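Local coordinates for C-type lectin domain family 4, member a4 (PDB 3VYK), which binds N-glycans carrying a bisecting N-acetylglucosamine through the calcium-containing C-type lectin domain of a dendritic-cell inhibitory receptor, at residues Glu27-Val41 and Cys117-Lys129. Residues are numbered along the deposited sequence; the frame is centred on the assembly and turned at random.
With NAG (2-acetamido-2-deoxy-beta-D-glucopyranose), chain B; NAG (2-acetamido-2-deoxy-beta-D-glucopyranose), chain C.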
loop_
_atom_site.group_PDB
_atom_site.type_symbol
_atom_site.label_atom_id
_atom_site.label_comp_id
_atom_site.label_asym_id
_atom_site.label_seq_id
_atom_site.Cartn_x
_atom_site.Cartn_y
_atom_site.Cartn_z
ATOM N N GLU A 27 3.122 -10.565 7.300
ATOM C CA GLU A 27 1.878 -11.322 7.433
ATOM C C GLU A 27 0.827 -10.839 6.426
ATOM O O GLU A 27 0.081 -11.647 5.870
ATOM C CB GLU A 27 1.338 -11.242 8.863
ATOM C CG GLU A 27 2.149 -12.011 9.897
ATOM C CD GLU A 27 1.814 -11.614 11.329
ATOM O OE1 GLU A 27 1.208 -10.535 11.555
ATOM O OE2 GLU A 27 2.169 -12.386 12.247
ATOM N N SER A 28 0.783 -9.526 6.193
ATOM C CA SER A 28 -0.122 -8.929 5.201
ATOM C C SER A 28 0.180 -9.400 3.788
ATOM O O SER A 28 -0.735 -9.756 3.035
ATOM C CB SER A 28 -0.048 -7.398 5.266
ATOM O OG SER A 28 -0.518 -6.932 6.513
ATOM N N GLU A 29 1.459 -9.391 3.422
ATOM C CA GLU A 29 1.867 -9.895 2.112
ATOM C C GLU A 29 1.514 -11.375 1.950
ATOM O O GLU A 29 1.118 -11.795 0.865
ATOM C CB GLU A 29 3.357 -9.642 1.849
ATOM C CG GLU A 29 3.921 -10.266 0.569
ATOM C CD GLU A 29 3.261 -9.796 -0.726
ATOM O OE1 GLU A 29 2.444 -8.850 -0.705
ATOM O OE2 GLU A 29 3.582 -10.378 -1.783
ATOM N N GLU A 30 1.626 -12.139 3.037
ATOM C CA GLU A 30 1.244 -13.554 3.037
ATOM C C GLU A 30 -0.261 -13.725 2.780
ATOM O O GLU A 30 -0.662 -14.586 1.984
ATOM C CB GLU A 30 1.673 -14.212 4.359
ATOM C CG GLU A 30 1.408 -15.709 4.469
ATOM C CD GLU A 30 1.642 -16.255 5.873
ATOM O OE1 GLU A 30 2.078 -15.492 6.768
ATOM O OE2 GLU A 30 1.386 -17.463 6.087
ATOM N N LYS A 31 -1.085 -12.897 3.428
ATOM C CA LYS A 31 -2.534 -12.918 3.204
ATOM C C LYS A 31 -2.877 -12.617 1.752
ATOM O O LYS A 31 -3.720 -13.286 1.159
ATOM C CB LYS A 31 -3.267 -11.942 4.127
ATOM C CG LYS A 31 -3.263 -12.344 5.593
ATOM C CD LYS A 31 -4.037 -11.344 6.429
ATOM C CE LYS A 31 -3.919 -11.644 7.912
ATOM N NZ LYS A 31 -4.901 -10.857 8.703
ATOM N N CYS A 32 -2.230 -11.605 1.171
ATOM C CA CYS A 32 -2.477 -11.284 -0.238
ATOM C C CYS A 32 -2.066 -12.459 -1.123
ATOM O O CYS A 32 -2.792 -12.833 -2.057
ATOM C CB CYS A 32 -1.723 -10.018 -0.668
ATOM S SG CYS A 32 -2.234 -8.462 0.108
ATOM N N SER A 33 -0.913 -13.047 -0.803
ATOM C CA SER A 33 -0.362 -14.181 -1.553
ATOM C C SER A 33 -1.315 -15.377 -1.590
ATOM O O SER A 33 -1.450 -16.031 -2.632
ATOM C CB SER A 33 1.000 -14.597 -0.988
ATOM O OG SER A 33 1.614 -15.572 -1.812
ATOM N N HIS A 34 -1.985 -15.640 -0.466
ATOM C CA HIS A 34 -2.954 -16.744 -0.376
ATOM C C HIS A 34 -4.152 -16.560 -1.271
ATOM O O HIS A 34 -4.867 -17.519 -1.574
ATOM C CB HIS A 34 -3.397 -16.970 1.067
ATOM C CG HIS A 34 -2.349 -17.635 1.932
ATOM N ND1 HIS A 34 -2.097 -17.242 3.194
ATOM C CD2 HIS A 34 -1.477 -18.694 1.666
ATOM C CE1 HIS A 34 -1.119 -18.009 3.715
ATOM N NE2 HIS A 34 -0.739 -18.895 2.778
ATOM N N MET A 35 -4.382 -15.324 -1.709
ATOM C CA MET A 35 -5.462 -15.036 -2.653
ATOM C C MET A 35 -4.947 -14.808 -4.071
ATOM O O MET A 35 -5.681 -14.308 -4.931
ATOM C CB MET A 35 -6.272 -13.831 -2.181
ATOM C CG MET A 35 -6.793 -13.966 -0.763
ATOM S SD MET A 35 -7.938 -12.661 -0.309
ATOM C CE MET A 35 -6.872 -11.214 -0.327
ATOM N N GLY A 36 -3.691 -15.180 -4.307
ATOM C CA GLY A 36 -3.048 -15.033 -5.609
ATOM C C GLY A 36 -2.698 -13.596 -5.954
ATOM O O GLY A 36 -2.510 -13.262 -7.120
ATOM N N ALA A 37 -2.587 -12.759 -4.925
ATOM C CA ALA A 37 -2.389 -11.318 -5.090
ATOM C C ALA A 37 -1.108 -10.868 -4.379
ATOM O O ALA A 37 -0.378 -11.691 -3.834
ATOM C CB ALA A 37 -3.593 -10.577 -4.531
ATOM N N HIS A 38 -0.832 -9.566 -4.385
ATOM C CA HIS A 38 0.296 -9.005 -3.636
ATOM C C HIS A 38 -0.090 -7.663 -3.083
ATOM O O HIS A 38 -1.053 -7.045 -3.551
ATOM C CB HIS A 38 1.540 -8.876 -4.522
ATOM C CG HIS A 38 1.318 -8.046 -5.773
ATOM N ND1 HIS A 38 1.379 -6.695 -5.773
ATOM C CD2 HIS A 38 1.014 -8.425 -7.078
ATOM C CE1 HIS A 38 1.126 -6.234 -7.012
ATOM N NE2 HIS A 38 0.905 -7.293 -7.814
ATOM N N LEU A 39 0.654 -7.176 -2.092
ATOM C CA LEU A 39 0.407 -5.829 -1.586
ATOM C C LEU A 39 0.505 -4.817 -2.725
ATOM O O LEU A 39 1.335 -4.956 -3.636
ATOM C CB LEU A 39 1.354 -5.479 -0.429
ATOM C CG LEU A 39 1.008 -6.171 0.899
ATOM C CD1 LEU A 39 2.166 -6.015 1.869
ATOM C CD2 LEU A 39 -0.267 -5.620 1.512
ATOM N N VAL A 40 -0.363 -3.814 -2.672
ATOM C CA VAL A 40 -0.564 -2.916 -3.811
ATOM C C VAL A 40 0.689 -2.154 -4.251
ATOM O O VAL A 40 1.481 -1.688 -3.435
ATOM C CB VAL A 40 -1.758 -1.973 -3.553
ATOM C CG1 VAL A 40 -1.447 -0.962 -2.457
ATOM C CG2 VAL A 40 -2.208 -1.299 -4.836
ATOM N N VAL A 41 0.855 -2.056 -5.563
ATOM C CA VAL A 41 1.945 -1.327 -6.181
ATOM C C VAL A 41 1.309 -0.175 -6.952
ATOM O O VAL A 41 0.465 -0.403 -7.811
ATOM C CB VAL A 41 2.744 -2.265 -7.120
ATOM C CG1 VAL A 41 3.685 -1.478 -8.014
ATOM C CG2 VAL A 41 3.513 -3.304 -6.299
ATOM N N CYS A 117 7.818 -2.200 9.922
ATOM C CA CYS A 117 7.186 -3.349 9.290
ATOM C C CYS A 117 6.428 -4.229 10.283
ATOM O O CYS A 117 5.438 -4.852 9.916
ATOM C CB CYS A 117 8.231 -4.171 8.519
ATOM S SG CYS A 117 9.062 -3.214 7.225
ATOM N N LYS A 118 6.884 -4.241 11.537
ATOM C CA LYS A 118 6.276 -5.104 12.542
ATOM C C LYS A 118 4.964 -4.545 13.092
ATOM O O LYS A 118 4.207 -5.272 13.729
ATOM C CB LYS A 118 7.261 -5.386 13.690
ATOM C CG LYS A 118 7.657 -4.162 14.497
ATOM C CD LYS A 118 8.380 -4.525 15.793
ATOM C CE LYS A 118 9.736 -5.165 15.535
ATOM N NZ LYS A 118 10.505 -5.303 16.803
ATOM N N ASP A 119 4.680 -3.267 12.849
ATOM C CA ASP A 119 3.464 -2.655 13.395
ATOM C C ASP A 119 2.257 -3.152 12.623
ATOM O O ASP A 119 2.267 -3.164 11.396
ATOM C CB ASP A 119 3.521 -1.124 13.353
ATOM C CG ASP A 119 4.422 -0.527 14.427
ATOM O OD1 ASP A 119 5.120 -1.282 15.140
ATOM O OD2 ASP A 119 4.457 0.717 14.536
ATOM N N GLU A 120 1.216 -3.571 13.330
ATOM C CA GLU A 120 0.087 -4.227 12.678
ATOM C C GLU A 120 -0.908 -3.228 12.111
ATOM O O GLU A 120 -1.376 -2.334 12.815
ATOM C CB GLU A 120 -0.605 -5.199 13.641
ATOM C CG GLU A 120 0.256 -6.399 13.992
ATOM C CD GLU A 120 -0.410 -7.346 14.973
ATOM O OE1 GLU A 120 -1.214 -6.885 15.813
ATOM O OE2 GLU A 120 -0.114 -8.559 14.900
ATOM N N HIS A 121 -1.209 -3.386 10.821
ATOM C CA HIS A 121 -2.134 -2.496 10.128
ATOM C C HIS A 121 -3.008 -3.244 9.179
ATOM O O HIS A 121 -2.817 -4.437 8.927
ATOM C CB HIS A 121 -1.358 -1.411 9.375
ATOM C CG HIS A 121 -0.784 -0.363 10.281
ATOM N ND1 HIS A 121 0.385 -0.531 10.936
ATOM C CD2 HIS A 121 -1.283 0.868 10.673
ATOM C CE1 HIS A 121 0.620 0.550 11.696
ATOM N NE2 HIS A 121 -0.395 1.402 11.535
ATOM N N ASN A 122 -3.982 -2.528 8.631
ATOM C CA ASN A 122 -4.746 -3.032 7.500
ATOM C C ASN A 122 -3.877 -2.979 6.244
ATOM O O ASN A 122 -2.710 -2.608 6.317
ATOM C CB ASN A 122 -6.031 -2.230 7.386
ATOM C CG ASN A 122 -6.888 -2.382 8.628
ATOM O OD1 ASN A 122 -7.456 -3.451 8.869
ATOM N ND2 ASN A 122 -6.911 -1.356 9.460
ATOM N N SER A 123 -4.413 -3.387 5.103
ATOM C CA SER A 123 -3.593 -3.453 3.894
ATOM C C SER A 123 -4.482 -3.458 2.666
ATOM O O SER A 123 -5.707 -3.585 2.780
ATOM C CB SER A 123 -2.672 -4.686 3.920
ATOM O OG SER A 123 -3.403 -5.890 4.062
ATOM N N VAL A 124 -3.857 -3.285 1.503
ATOM C CA VAL A 124 -4.551 -3.377 0.212
ATOM C C VAL A 124 -3.838 -4.393 -0.678
ATOM O O VAL A 124 -2.626 -4.290 -0.889
ATOM C CB VAL A 124 -4.596 -2.008 -0.506
ATOM C CG1 VAL A 124 -5.345 -2.130 -1.834
ATOM C CG2 VAL A 124 -5.267 -0.957 0.370
ATOM N N CYS A 125 -4.583 -5.382 -1.176
ATOM C CA CYS A 125 -4.053 -6.384 -2.098
ATOM C C CYS A 125 -4.464 -6.047 -3.509
ATOM O O CYS A 125 -5.480 -5.387 -3.736
ATOM C CB CYS A 125 -4.575 -7.789 -1.787
ATOM S SG CYS A 125 -4.282 -8.385 -0.111
ATOM N N GLN A 126 -3.667 -6.529 -4.450
ATOM C CA GLN A 126 -3.876 -6.238 -5.854
ATOM C C GLN A 126 -3.534 -7.450 -6.702
ATOM O O GLN A 126 -2.565 -8.151 -6.431
ATOM C CB GLN A 126 -3.010 -5.048 -6.229
ATOM C CG GLN A 126 -2.909 -4.761 -7.707
ATOM C CD GLN A 126 -1.884 -3.697 -7.976
ATOM O OE1 GLN A 126 -0.822 -3.697 -7.378
ATOM N NE2 GLN A 126 -2.204 -2.775 -8.877
ATOM N N VAL A 127 -4.344 -7.690 -7.731
ATOM C CA VAL A 127 -4.070 -8.754 -8.690
ATOM C C VAL A 127 -4.532 -8.303 -10.074
ATOM O O VAL A 127 -5.486 -7.541 -10.185
ATOM C CB VAL A 127 -4.751 -10.083 -8.267
ATOM C CG1 VAL A 127 -6.272 -9.964 -8.263
ATOM C CG2 VAL A 127 -4.286 -11.242 -9.148
ATOM N N LYS A 128 -3.841 -8.748 -11.120
ATOM C CA LYS A 128 -4.304 -8.484 -12.480
ATOM C C LYS A 128 -5.630 -9.207 -12.720
ATOM O O LYS A 128 -5.832 -10.325 -12.249
ATOM C CB LYS A 128 -3.251 -8.922 -13.507
ATOM C CG LYS A 128 -3.623 -8.573 -14.938
ATOM C CD LYS A 128 -2.635 -9.126 -15.949
ATOM C CE LYS A 128 -3.096 -8.790 -17.362
ATOM N NZ LYS A 128 -2.223 -9.417 -18.392
ATOM N N LYS A 129 -6.543 -8.569 -13.448
ATOM C CA LYS A 129 -7.771 -9.252 -13.866
ATOM C C LYS A 129 -7.465 -10.524 -14.659
ATOM O O LYS A 129 -6.488 -10.578 -15.414
ATOM C CB LYS A 129 -8.625 -8.321 -14.720
ATOM C CG LYS A 129 -9.266 -7.174 -13.959
ATOM C CD LYS A 129 -10.196 -6.398 -14.874
ATOM C CE LYS A 129 -10.915 -5.274 -14.156
ATOM N NZ LYS A 129 -11.550 -4.377 -15.164
HETATM C C1 NAG B . 2.600 6.642 12.925
HETATM C C2 NAG B . 1.260 6.972 12.250
HETATM C C3 NAG B . 0.168 5.981 12.651
HETATM C C4 NAG B . 0.663 4.541 12.503
HETATM C C5 NAG B . 2.028 4.344 13.175
HETATM C C6 NAG B . 2.633 2.978 12.883
HETATM C C7 NAG B . 1.136 9.362 11.712
HETATM C C8 NAG B . 0.835 10.736 12.222
HETATM N N2 NAG B . 0.959 8.358 12.572
HETATM O O3 NAG B . -0.955 6.174 11.811
HETATM O O4 NAG B . -0.271 3.646 13.053
HETATM O O5 NAG B . 2.947 5.292 12.667
HETATM O O6 NAG B . 2.185 1.990 13.788
HETATM O O7 NAG B . 1.540 9.191 10.553
HETATM C C1 NAG C . 4.683 6.141 17.441
HETATM C C2 NAG C . 3.523 5.272 17.914
HETATM C C3 NAG C . 3.927 3.799 17.885
HETATM C C4 NAG C . 4.533 3.402 16.535
HETATM C C5 NAG C . 5.600 4.416 16.131
HETATM C C6 NAG C . 6.152 4.137 14.734
HETATM C C7 NAG C . 2.075 6.416 19.534
HETATM C C8 NAG C . 1.839 6.702 20.991
HETATM N N2 NAG C . 3.136 5.648 19.269
HETATM O O3 NAG C . 2.780 3.024 18.149
HETATM O O4 NAG C . 5.098 2.112 16.646
HETATM O O5 NAG C . 5.089 5.742 16.142
HETATM O O6 NAG C . 7.333 4.882 14.529
HETATM O O7 NAG C . 1.319 6.892 18.684
HETATM O O HOH W 1 -3.096 -6.291 6.870
HETATM O O HOH W 2 0.667 -1.922 -10.093
#
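Helix residues 27-34 lie over strand 121-128, the axes 8.6 Å apart at closest approach and crossing at -34°. A Schellman motif at Gly-36 ends the helix, and the chain turns back so that 38-39 pairs antiparallel with the strand. His-38 and Gln-126 form the hydrogen-bonded pair, with His-38 N to Gln-126 O at 3.0 Å and Gln-126 N to His-38 O at 2.8 Å. Val-40 N continues the pairing to Val-124 O.

The Cys-32 to Cys-125 disulfide ties helix to strand, with SG to SG 2.1 Å and chi3 -81°. Met-35 CE touches Cys-125 SG, and Ala-37 CB packs on CB of Cys-125 and Val-127. With CG trans to the backbone N (chi1 169°) and an extended chain beyond it, Gln-126 lies alongside His-38 and brings its amide to the backbone of Val-41. OE1 accepts from Val-41 N at 3.0 Å, the donor tilted from the amide plane. His-38 ND1 donates to Leu-39 O, which helps hold the ring's rotation, and Gln-126 O sits over one ring face, displaced toward its rim. Leu-39 CD2 meets Ser-123 CB at 3.5 Å. A water donates to Ser-28 OG and His-121 O and also bonds Ser-123 OG; Ser-28 OG also bonds Ser-24 O.

At the start of the strand, the His-121 ring meets O4 of one N-acetylglucosamine edge-on, NE2 to O4 2.7 Å. Asp-119 OD2 accepts from O6 of that sugar and from O4 of the second.

The disulfide and the backbone pairing thus join helix and C-terminal strand covalently and by hydrogen bonds, as in the C-type lectin fold. Leu-39 N and Val-41 N find acceptors in Glu-29 OE1 and Gln-126, and water links the buried Ser-28 and Ser-123. The same strand carries His-121 into the glycan pocket.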